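PDB 7COK: 5-ketofructose reductase from Gluconobacter sp., which probably catalyses the reduction of 5-ketofructose to fructose with a nicotinamide cofactor, as a novel class within the shikimate dehydrogenase family. Local coordinates for residues A[48-53]-A[69-74]; A[222-227]-A[233-238]; A[259-262]-A[266-269]; A[87-92]-A[139-144]. All coordinates share one frame; numbering follows the deposited sequence.

Contact 1: A[48-53]-A[69-74]; sequences SGLADA and LPHKVA
Leu50 reaches from the first turn of helix 50-59 across to His71, and its two methyls share the work. CD1 lies over one face of the imidazole in a CH-pi contact, 4.1 Å from the ring centroid and 22° off the ring normal, shifted toward the rim. The opposite face is covered from within the 69-74 segment by Pro70 CD, which sits above the middle of the ring, so that the imidazole is sandwiched between aliphatic carbons. Leu50 CD2 fills the corner beside it, 3.8 Å from His71 CB and 3.9 Å from Ala74 CB. With CG of Leu50 trans to its own backbone N (chi1 -179°), the side chain stands out from the helix toward the loop, running alongside that of His71 but pointing the opposite way. The leucine and the histidine are the tightly packed, buried part. Ala74 marks the looser margin, touching through its one methyl while remaining partly exposed, and Pro70, which follows a cis peptide bond, has its outer surface in solvent. No hydrogen bond joins the two segments; the polar end of His71 turns instead to Val45, whose carbonyl O is bonded to NE2. Within the substrate-binding domain, the contact thus ties helix 50-59 to the loop between strands 64-67 and 81-82, while His71 and Ala53 both rest on Phe14 of strand 9-15, between strands 38-44 and 64-67.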
loop_
_atom_site.group_PDB
_atom_site.type_symbol
_atom_site.label_atom_id
_atom_site.label_comp_id
_atom_site.label_asym_id
_atom_site.label_seq_id
_atom_site.Cartn_x
_atom_site.Cartn_y
_atom_site.Cartn_z
ATOM N N SER A 48 -9.222 0.348 17.524
ATOM C CA SER A 48 -8.499 -0.772 18.123
ATOM C C SER A 48 -7.339 -1.287 17.261
ATOM O O SER A 48 -6.554 -2.119 17.718
ATOM C CB SER A 48 -9.440 -1.928 18.470
ATOM O OG SER A 48 -10.076 -2.414 17.307
ATOM N N GLY A 49 -7.263 -0.839 16.001
ATOM C CA GLY A 49 -6.200 -1.241 15.095
ATOM C C GLY A 49 -5.089 -0.229 14.928
ATOM O O GLY A 49 -4.095 -0.518 14.275
ATOM N N LEU A 50 -5.244 0.958 15.507
ATOM C CA LEU A 50 -4.269 2.024 15.229
ATOM C C LEU A 50 -2.842 1.701 15.627
ATOM O O LEU A 50 -1.939 1.939 14.834
ATOM C CB LEU A 50 -4.696 3.366 15.828
ATOM C CG LEU A 50 -3.775 4.573 15.603
ATOM C CD1 LEU A 50 -3.723 4.954 14.128
ATOM C CD2 LEU A 50 -4.229 5.772 16.423
ATOM N N ALA A 51 -2.635 1.168 16.833
ATOM C CA ALA A 51 -1.302 0.811 17.295
ATOM C C ALA A 51 -0.603 -0.159 16.336
ATOM O O ALA A 51 0.518 0.090 15.918
ATOM C CB ALA A 51 -1.354 0.247 18.715
ATOM N N ASP A 52 -1.313 -1.195 15.914
ATOM C CA ASP A 52 -0.758 -2.191 14.998
ATOM C C ASP A 52 -0.568 -1.636 13.591
ATOM O O ASP A 52 0.356 -2.061 12.882
ATOM C CB ASP A 52 -1.636 -3.444 14.963
ATOM C CG ASP A 52 -1.470 -4.321 16.197
ATOM O OD1 ASP A 52 -0.605 -4.064 17.048
ATOM O OD2 ASP A 52 -2.224 -5.300 16.292
ATOM N N ALA A 53 -1.429 -0.713 13.167
ATOM C CA ALA A 53 -1.246 -0.103 11.859
ATOM C C ALA A 53 0.006 0.743 11.821
ATOM O O ALA A 53 0.738 0.722 10.821
ATOM C CB ALA A 53 -2.464 0.726 11.450
ATOM N N LEU A 69 -9.667 11.517 11.118
ATOM C CA LEU A 69 -10.679 11.016 12.054
ATOM C C LEU A 69 -10.747 9.486 12.018
ATOM O O LEU A 69 -10.799 8.908 10.924
ATOM C CB LEU A 69 -12.065 11.584 11.698
ATOM C CG LEU A 69 -13.265 11.304 12.619
ATOM C CD1 LEU A 69 -13.262 12.269 13.793
ATOM C CD2 LEU A 69 -14.584 11.421 11.874
ATOM N N PRO A 70 -10.733 8.820 13.175
ATOM C CA PRO A 70 -10.752 9.419 14.517
ATOM C C PRO A 70 -9.401 9.267 15.243
ATOM O O PRO A 70 -9.368 9.114 16.462
ATOM C CB PRO A 70 -11.820 8.557 15.210
ATOM C CG PRO A 70 -11.571 7.185 14.625
ATOM C CD PRO A 70 -11.025 7.382 13.225
ATOM N N HIS A 71 -8.297 9.271 14.484
ATOM C CA HIS A 71 -6.954 8.962 15.017
ATOM C C HIS A 71 -6.010 10.116 15.397
ATOM O O HIS A 71 -4.966 9.864 15.983
ATOM C CB HIS A 71 -6.207 8.023 14.068
ATOM C CG HIS A 71 -7.011 6.833 13.675
ATOM N ND1 HIS A 71 -7.697 6.074 14.598
ATOM C CD2 HIS A 71 -7.212 6.243 12.470
ATOM C CE1 HIS A 71 -8.301 5.079 13.972
ATOM N NE2 HIS A 71 -8.047 5.175 12.681
ATOM N N LYS A 72 -6.387 11.367 15.143
ATOM C CA LYS A 72 -5.431 12.485 15.279
ATOM C C LYS A 72 -4.891 12.741 16.679
ATOM O O LYS A 72 -3.766 13.184 16.819
ATOM C CB LYS A 72 -5.999 13.799 14.717
ATOM C CG LYS A 72 -6.269 13.765 13.224
ATOM C CD LYS A 72 -6.748 15.126 12.736
ATOM C CE LYS A 72 -7.046 15.126 11.246
ATOM N NZ LYS A 72 -7.616 16.450 10.882
ATOM N N VAL A 73 -5.704 12.477 17.700
ATOM C CA VAL A 73 -5.271 12.623 19.097
ATOM C C VAL A 73 -4.626 11.310 19.580
ATOM O O VAL A 73 -3.545 11.305 20.182
ATOM C CB VAL A 73 -6.417 13.140 20.017
ATOM C CG1 VAL A 73 -5.956 13.221 21.465
ATOM C CG2 VAL A 73 -6.857 14.516 19.545
ATOM N N ALA A 74 -5.282 10.198 19.284
ATOM C CA ALA A 74 -4.838 8.895 19.756
ATOM C C ALA A 74 -3.438 8.538 19.244
ATOM O O ALA A 74 -2.645 7.920 19.946
ATOM C CB ALA A 74 -5.841 7.840 19.323
#

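Contact 2: A[222-227]-A[233-238]; sequences VADVIP and RFLKDA
The Phe234 ring is met at its edge by polar atoms of the strand: Ala223 O lies in the ring plane, 3.6 Å from Phe234 CE2, and Asp224 OD2 sits near that plane, 3.7 Å from Phe234 CD2. The faces are not stacked against the Asp224 carboxylate, whose plane stands 84° from that of the ring; instead, oxygens face the electropositive C-H rim of the aromatic, an approach that is probably favourable. This is the strand-to-helix half of a beta-alpha-beta unit in the Rossmann-like domain, formed by strand 221-224, helix 233-240 and strand 245-246, and the axes of strand 222-224 and helix 233-238 run nearly antiparallel, at 165°. Val222 CG1 comes to the ring obliquely, 3.5 Å from Phe234 CE2, while also packing on Ala238 CB at 3.8 Å. Leu235 lies along the strand from Val222 to Asp224. Its CG is 3.7 Å from Asp224 CB, and its CD2 reaches Val222 O. With its CG trans to the backbone N, the benzyl group of Phe234 extends over toward strand 193-196, where it also touches Leu194 and Asn196. The buried carboxylate of Asp224 is well provided for: Asn196 ND2 bonds OD1, and Thr232 OG1, just ahead of the helix and also bonded by Leu235 N, holds OD2. An Asx turn adds a further bond as the chain leaves the strand, with Ile226 N donating to Asp224 OD1 over 3.1 Å from above the carboxylate plane, 52° out of it.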
loop_
_atom_site.group_PDB
_atom_site.type_symbol
_atom_site.label_atom_id
_atom_site.label_comp_id
_atom_site.label_asym_id
_atom_site.label_seq_id
_atom_site.Cartn_x
_atom_site.Cartn_y
_atom_site.Cartn_z
ATOM N N VAL A 222 -9.651 37.452 2.715
ATOM C CA VAL A 222 -10.767 36.603 3.134
ATOM C C VAL A 222 -10.486 35.174 2.664
ATOM O O VAL A 222 -10.254 34.928 1.485
ATOM C CB VAL A 222 -12.114 37.124 2.585
ATOM C CG1 VAL A 222 -13.251 36.298 3.131
ATOM C CG2 VAL A 222 -12.350 38.583 2.938
ATOM N N ALA A 223 -10.520 34.231 3.604
ATOM C CA ALA A 223 -10.180 32.825 3.329
ATOM C C ALA A 223 -11.300 31.911 3.817
ATOM O O ALA A 223 -12.015 32.240 4.775
ATOM C CB ALA A 223 -8.873 32.478 4.006
ATOM N N ASP A 224 -11.410 30.762 3.191
ATOM C CA ASP A 224 -12.408 29.775 3.551
ATOM C C ASP A 224 -11.788 28.390 3.497
ATOM O O ASP A 224 -11.199 28.003 2.501
ATOM C CB ASP A 224 -13.583 29.859 2.578
ATOM C CG ASP A 224 -14.838 29.191 3.096
ATOM O OD1 ASP A 224 -14.802 28.323 4.002
ATOM O OD2 ASP A 224 -15.906 29.550 2.604
ATOM N N VAL A 225 -11.918 27.633 4.587
ATOM C CA VAL A 225 -11.402 26.246 4.637
ATOM C C VAL A 225 -12.204 25.236 3.806
ATOM O O VAL A 225 -11.694 24.161 3.460
ATOM C CB VAL A 225 -11.253 25.706 6.088
ATOM C CG1 VAL A 225 -10.439 26.674 6.943
ATOM C CG2 VAL A 225 -12.613 25.412 6.727
ATOM N N ILE A 226 -13.461 25.571 3.499
ATOM C CA ILE A 226 -14.305 24.676 2.701
ATOM C C ILE A 226 -13.694 24.416 1.309
ATOM O O ILE A 226 -13.401 25.352 0.592
ATOM C CB ILE A 226 -15.732 25.262 2.604
ATOM C CG1 ILE A 226 -16.436 25.183 3.978
ATOM C CG2 ILE A 226 -16.538 24.568 1.506
ATOM C CD1 ILE A 226 -17.671 26.060 4.095
ATOM N N PRO A 227 -13.460 23.142 0.950
ATOM C CA PRO A 227 -12.849 22.870 -0.374
ATOM C C PRO A 227 -13.838 22.606 -1.504
ATOM O O PRO A 227 -13.453 22.583 -2.677
ATOM C CB PRO A 227 -12.016 21.619 -0.112
ATOM C CG PRO A 227 -12.713 20.916 1.029
ATOM C CD PRO A 227 -13.497 21.938 1.811
ATOM N N ARG A 233 -20.210 30.798 -1.474
ATOM C CA ARG A 233 -20.953 32.066 -1.431
ATOM C C ARG A 233 -20.174 33.156 -0.683
ATOM O O ARG A 233 -20.070 34.277 -1.159
ATOM C CB ARG A 233 -22.346 31.860 -0.829
ATOM C CG ARG A 233 -23.169 33.119 -0.664
ATOM C CD ARG A 233 -24.534 32.814 -0.069
ATOM N NE ARG A 233 -25.193 34.032 0.407
ATOM C CZ ARG A 233 -26.076 34.088 1.405
ATOM N NH1 ARG A 233 -26.436 32.990 2.065
ATOM N NH2 ARG A 233 -26.610 35.255 1.748
ATOM N N PHE A 234 -19.658 32.810 0.495
ATOM C CA PHE A 234 -18.816 33.669 1.309
ATOM C C PHE A 234 -17.666 34.272 0.507
ATOM O O PHE A 234 -17.518 35.490 0.481
ATOM C CB PHE A 234 -18.335 32.845 2.507
ATOM C CG PHE A 234 -17.413 33.564 3.430
ATOM C CD1 PHE A 234 -17.849 34.675 4.163
ATOM C CD2 PHE A 234 -16.119 33.096 3.622
ATOM C CE1 PHE A 234 -16.988 35.314 5.042
ATOM C CE2 PHE A 234 -15.245 33.737 4.501
ATOM C CZ PHE A 234 -15.695 34.848 5.226
ATOM N N LEU A 235 -16.874 33.427 -0.172
ATOM C CA LEU A 235 -15.794 33.960 -1.016
ATOM C C LEU A 235 -16.257 34.764 -2.219
ATOM O O LEU A 235 -15.612 35.763 -2.562
ATOM C CB LEU A 235 -14.842 32.852 -1.443
ATOM C CG LEU A 235 -14.034 32.220 -0.289
ATOM C CD1 LEU A 235 -13.021 31.289 -0.929
ATOM C CD2 LEU A 235 -13.342 33.186 0.670
ATOM N N LYS A 236 -17.368 34.349 -2.828
ATOM C CA LYS A 236 -17.905 35.082 -3.988
ATOM C C LYS A 236 -18.376 36.465 -3.587
ATOM O O LYS A 236 -18.085 37.446 -4.291
ATOM C CB LYS A 236 -19.019 34.302 -4.678
ATOM C CG LYS A 236 -18.503 33.110 -5.458
ATOM C CD LYS A 236 -19.644 32.258 -5.971
ATOM C CE LYS A 236 -19.141 31.346 -7.073
ATOM N NZ LYS A 236 -20.259 30.598 -7.700
ATOM N N ASP A 237 -19.048 36.546 -2.436
ATOM C CA ASP A 237 -19.463 37.825 -1.852
ATOM C C ASP A 237 -18.265 38.718 -1.528
ATOM O O ASP A 237 -18.277 39.904 -1.856
ATOM C CB ASP A 237 -20.331 37.620 -0.600
ATOM C CG ASP A 237 -21.666 36.935 -0.896
ATOM O OD1 ASP A 237 -22.157 36.983 -2.044
ATOM O OD2 ASP A 237 -22.227 36.336 0.046
ATOM N N ALA A 238 -17.222 38.146 -0.910
ATOM C CA ALA A 238 -16.004 38.892 -0.588
ATOM C C ALA A 238 -15.311 39.447 -1.847
ATOM O O ALA A 238 -14.948 40.632 -1.893
ATOM C CB ALA A 238 -15.053 38.005 0.212
#

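Contact 3: A[259-262]-A[266-269]; sequences GVEI and RTLD
Val260 and Leu268 pack with their side chains at about a right angle, the leucine tip set across the fork of the valine. Leu268 CD1 lies 3.7 Å from Val260 CG2 and 3.8 Å from Val260 CG1, touching both branches. One residue on from Val260 and one back from Leu268, Glu261 and Thr267 meet at a slant. The glutamate chain stays extended beyond CG (chi2 172°), which carries its carboxylate over to the threonine hydroxyl. Thr267 OG1 donates to the anti lone pair of Glu261 OE2, the one pointing away from OE1, in a short bond of 2.5 Å. The carbonyl O of Arg266 points in between the two pairs, 3.3 Å from Glu261 CG, and receives a CA-H...O contact from Glu261 CA. The Arg266 side chain leads away, and its NH1 is hydrogen-bonded to Leu264 O. Together these contacts fold the chain back on the last turns of helix 248-264, in the part of the chain that matches the shikimate dehydrogenase C-terminal domain. Val260 and Leu268 both rest on Tyr31 of helix 23-34, while Asp269 OD2 caps Val272 N at the start of helix 270-281.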
loop_
_atom_site.group_PDB
_atom_site.type_symbol
_atom_site.label_atom_id
_atom_site.label_comp_id
_atom_site.label_asym_id
_atom_site.label_seq_id
_atom_site.Cartn_x
_atom_site.Cartn_y
_atom_site.Cartn_z
ATOM N N GLY A 259 2.982 17.873 3.235
ATOM C CA GLY A 259 3.117 16.504 3.740
ATOM C C GLY A 259 4.131 15.701 2.942
ATOM O O GLY A 259 4.982 15.023 3.511
ATOM N N VAL A 260 4.033 15.775 1.618
ATOM C CA VAL A 260 4.973 15.055 0.765
ATOM C C VAL A 260 6.382 15.644 0.850
ATOM O O VAL A 260 7.361 14.896 0.785
ATOM C CB VAL A 260 4.449 14.923 -0.673
ATOM C CG1 VAL A 260 5.466 14.245 -1.571
ATOM C CG2 VAL A 260 3.155 14.116 -0.694
ATOM N N GLU A 261 6.488 16.965 1.024
ATOM C CA GLU A 261 7.791 17.559 1.337
ATOM C C GLU A 261 8.397 16.956 2.600
ATOM O O GLU A 261 9.579 16.619 2.608
ATOM C CB GLU A 261 7.727 19.084 1.428
ATOM C CG GLU A 261 7.539 19.782 0.095
ATOM C CD GLU A 261 7.297 21.275 0.246
ATOM O OE1 GLU A 261 6.910 21.760 1.345
ATOM O OE2 GLU A 261 7.495 21.983 -0.760
ATOM N N ILE A 262 7.577 16.790 3.634
ATOM C CA ILE A 262 8.023 16.175 4.901
ATOM C C ILE A 262 8.450 14.731 4.668
ATOM O O ILE A 262 9.475 14.298 5.177
ATOM C CB ILE A 262 6.939 16.297 6.003
ATOM C CG1 ILE A 262 6.814 17.768 6.452
ATOM C CG2 ILE A 262 7.248 15.409 7.216
ATOM C CD1 ILE A 262 5.585 18.087 7.292
ATOM N N ARG A 266 10.352 16.132 -1.804
ATOM C CA ARG A 266 9.925 16.589 -3.130
ATOM C C ARG A 266 8.743 17.527 -2.980
ATOM O O ARG A 266 7.881 17.297 -2.103
ATOM C CB ARG A 266 9.500 15.428 -4.037
ATOM C CG ARG A 266 10.579 14.858 -4.914
ATOM C CD ARG A 266 10.995 13.534 -4.327
ATOM N NE ARG A 266 12.194 13.027 -4.978
ATOM C CZ ARG A 266 13.118 12.300 -4.378
ATOM N NH1 ARG A 266 13.019 11.995 -3.077
ATOM N NH2 ARG A 266 14.161 11.895 -5.093
ATOM N N THR A 267 8.697 18.556 -3.830
ATOM C CA THR A 267 7.573 19.493 -3.897
ATOM C C THR A 267 6.735 19.093 -5.112
ATOM O O THR A 267 7.173 19.275 -6.269
ATOM C CB THR A 267 8.082 20.944 -4.010
ATOM O OG1 THR A 267 8.809 21.270 -2.817
ATOM C CG2 THR A 267 6.937 21.951 -4.210
ATOM N N LEU A 268 5.565 18.504 -4.864
ATOM C CA LEU A 268 4.665 18.097 -5.955
ATOM C C LEU A 268 4.020 19.292 -6.642
ATOM O O LEU A 268 4.009 20.402 -6.109
ATOM C CB LEU A 268 3.609 17.085 -5.485
ATOM C CG LEU A 268 4.160 15.824 -4.800
ATOM C CD1 LEU A 268 2.987 14.970 -4.335
ATOM C CD2 LEU A 268 5.167 15.045 -5.644
ATOM N N ASP A 269 3.482 19.029 -7.836
ATOM C CA ASP A 269 2.871 20.062 -8.662
ATOM C C ASP A 269 1.463 20.387 -8.144
ATOM O O ASP A 269 0.550 19.535 -8.199
ATOM C CB ASP A 269 2.813 19.551 -10.105
ATOM C CG ASP A 269 2.281 20.585 -11.072
ATOM O OD1 ASP A 269 3.032 21.519 -11.400
ATOM O OD2 ASP A 269 1.122 20.454 -11.501
#

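Contact 4: A[87-92]-A[139-144]; sequences RLIGAV and IAVELA
Val141 and Ile89 interlock across the boundary between two domains: helix 84-89 belongs to the substrate-binding part, and helix 134-145 follows the first strand of the Rossmann-like sheet. The side chain of Val141 touches its neighbours with every carbon. CB lies 3.8 Å from Ile89 CG1. From there the chain forks, and CG2 comes equally near the same methylene, 3.8 Å from Ile89 CG1. The other branch, CG1, stands trans to the valine's backbone N (chi1 170°) and is thereby set between two residues, 4.0 Å from Ile89 CG1 and 4.1 Å from Leu88 CB. The two beta-branched chains meet at a slant, so that a single methylene of the isoleucine is straddled by the valine. Nothing polar joins these apolar groups, and all of them are buried; Leu167 of helix 158-171 packs on Val141 from outside the contact. Helix 84-89 ends directly after the packing residues, where Gly90 takes a positive phi (85°) and turns the chain away. Polar links flank the apolar patch: Arg137 NE binds the carbonyl O of Ile89. Glu142 OE1 forms a salt bridge with Lys110, and its other oxygen, OE2, is hydrogen-bonded to Ser85 OG. Beside that same OE2, the isoleucine tip only grazes the carboxylate, Ile89 CD1 lying 4.4 Å from Glu142 OE2.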
loop_
_atom_site.group_PDB
_atom_site.type_symbol
_atom_site.label_atom_id
_atom_site.label_comp_id
_atom_site.label_asym_id
_atom_site.label_seq_id
_atom_site.Cartn_x
_atom_site.Cartn_y
_atom_site.Cartn_z
ATOM N N ARG A 87 2.507 19.725 19.041
ATOM C CA ARG A 87 2.530 19.718 20.514
ATOM C C ARG A 87 1.489 20.676 21.083
ATOM O O ARG A 87 0.726 20.312 21.971
ATOM C CB ARG A 87 3.928 20.052 21.067
ATOM C CG ARG A 87 4.022 19.885 22.584
ATOM C CD ARG A 87 5.358 20.331 23.156
ATOM N NE ARG A 87 5.168 21.516 24.000
ATOM C CZ ARG A 87 5.191 22.779 23.580
ATOM N NH1 ARG A 87 5.402 23.076 22.301
ATOM N NH2 ARG A 87 4.995 23.758 24.452
ATOM N N LEU A 88 1.454 21.894 20.557
ATOM C CA LEU A 88 0.509 22.878 21.056
ATOM C C LEU A 88 -0.937 22.549 20.698
ATOM O O LEU A 88 -1.839 22.707 21.521
ATOM C CB LEU A 88 0.851 24.269 20.534
ATOM C CG LEU A 88 2.059 25.045 21.086
ATOM C CD1 LEU A 88 2.360 24.735 22.544
ATOM C CD2 LEU A 88 3.281 24.875 20.233
ATOM N N ILE A 89 -1.158 22.125 19.448
ATOM C CA ILE A 89 -2.496 21.733 18.996
ATOM C C ILE A 89 -2.989 20.498 19.750
ATOM O O ILE A 89 -4.165 20.399 20.096
ATOM C CB ILE A 89 -2.529 21.524 17.471
ATOM C CG1 ILE A 89 -2.260 22.845 16.757
ATOM C CG2 ILE A 89 -3.894 20.995 17.024
ATOM C CD1 ILE A 89 -1.869 22.701 15.302
ATOM N N GLY A 90 -2.090 19.556 20.009
ATOM C CA GLY A 90 -2.453 18.335 20.714
ATOM C C GLY A 90 -3.009 17.284 19.788
ATOM O O GLY A 90 -3.752 16.390 20.203
ATOM N N ALA A 91 -2.615 17.377 18.521
ATOM C CA ALA A 91 -3.068 16.430 17.526
ATOM C C ALA A 91 -2.049 16.371 16.389
ATOM O O ALA A 91 -1.355 17.356 16.130
ATOM C CB ALA A 91 -4.449 16.822 17.013
ATOM N N VAL A 92 -2.000 15.218 15.719
ATOM C CA VAL A 92 -1.094 14.943 14.611
ATOM C C VAL A 92 -1.892 14.341 13.442
ATOM O O VAL A 92 -2.705 13.420 13.615
ATOM C CB VAL A 92 0.005 13.948 15.070
ATOM C CG1 VAL A 92 0.674 13.277 13.872
ATOM C CG2 VAL A 92 1.060 14.651 15.896
ATOM N N ILE A 139 -5.320 26.405 12.759
ATOM C CA ILE A 139 -5.108 27.668 12.046
ATOM C C ILE A 139 -4.657 28.762 13.036
ATOM O O ILE A 139 -3.705 29.475 12.773
ATOM C CB ILE A 139 -6.352 28.097 11.230
ATOM C CG1 ILE A 139 -6.450 27.199 10.001
ATOM C CG2 ILE A 139 -6.246 29.547 10.758
ATOM C CD1 ILE A 139 -7.813 27.237 9.335
ATOM N N ALA A 140 -5.328 28.860 14.185
ATOM C CA ALA A 140 -4.953 29.840 15.213
ATOM C C ALA A 140 -3.509 29.625 15.703
ATOM O O ALA A 140 -2.723 30.566 15.770
ATOM C CB ALA A 140 -5.944 29.822 16.362
ATOM N N VAL A 141 -3.147 28.366 15.968
ATOM C CA VAL A 141 -1.778 28.074 16.415
ATOM C C VAL A 141 -0.769 28.445 15.344
ATOM O O VAL A 141 0.234 29.076 15.660
ATOM C CB VAL A 141 -1.614 26.613 16.876
ATOM C CG1 VAL A 141 -0.136 26.246 17.118
ATOM C CG2 VAL A 141 -2.399 26.402 18.166
ATOM N N GLU A 142 -1.002 28.021 14.096
ATOM C CA GLU A 142 -0.026 28.295 13.039
ATOM C C GLU A 142 0.164 29.799 12.797
ATOM O O GLU A 142 1.280 30.284 12.602
ATOM C CB GLU A 142 -0.376 27.581 11.736
ATOM C CG GLU A 142 -0.357 26.052 11.795
ATOM C CD GLU A 142 0.989 25.399 12.088
ATOM O OE1 GLU A 142 2.042 26.062 12.131
ATOM O OE2 GLU A 142 1.010 24.168 12.271
ATOM N N LEU A 143 -0.913 30.553 12.850
ATOM C CA LEU A 143 -0.823 32.003 12.713
ATOM C C LEU A 143 -0.039 32.637 13.858
ATOM O O LEU A 143 0.802 33.520 13.629
ATOM C CB LEU A 143 -2.235 32.593 12.652
ATOM C CG LEU A 143 -2.978 32.587 11.319
ATOM C CD1 LEU A 143 -4.435 32.782 11.636
ATOM C CD2 LEU A 143 -2.493 33.730 10.447
ATOM N N ALA A 144 -0.325 32.193 15.087
ATOM C CA ALA A 144 0.371 32.666 16.274
ATOM C C ALA A 144 1.860 32.368 16.205
ATOM O O ALA A 144 2.660 33.266 16.429
ATOM C CB ALA A 144 -0.246 32.057 17.520
#

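Along the chain the contacts follow one another as 1, 4, 2 and 3. Contact 1 lies in the substrate-binding domain with its mixed sheet, and contact 2 in the parallel Rossmann-like sheet; their centres are 32 Å apart on opposite sides of the chain's centre. Contact 4 adjoins both: its Val92 N is probably hydrogen-bonded to Lys72 O of contact 1, whereas Val225 CG1 of contact 2 packs on Ile139 CD1. Contact 3, where helix 248-264 meets the loop leading to helix 270-281, touches none of the others; its nearest atoms lie about 9 Å from those of contact 4. Contact 4 thus bridges the two domains, as suits a two-domain dehydrogenase fold.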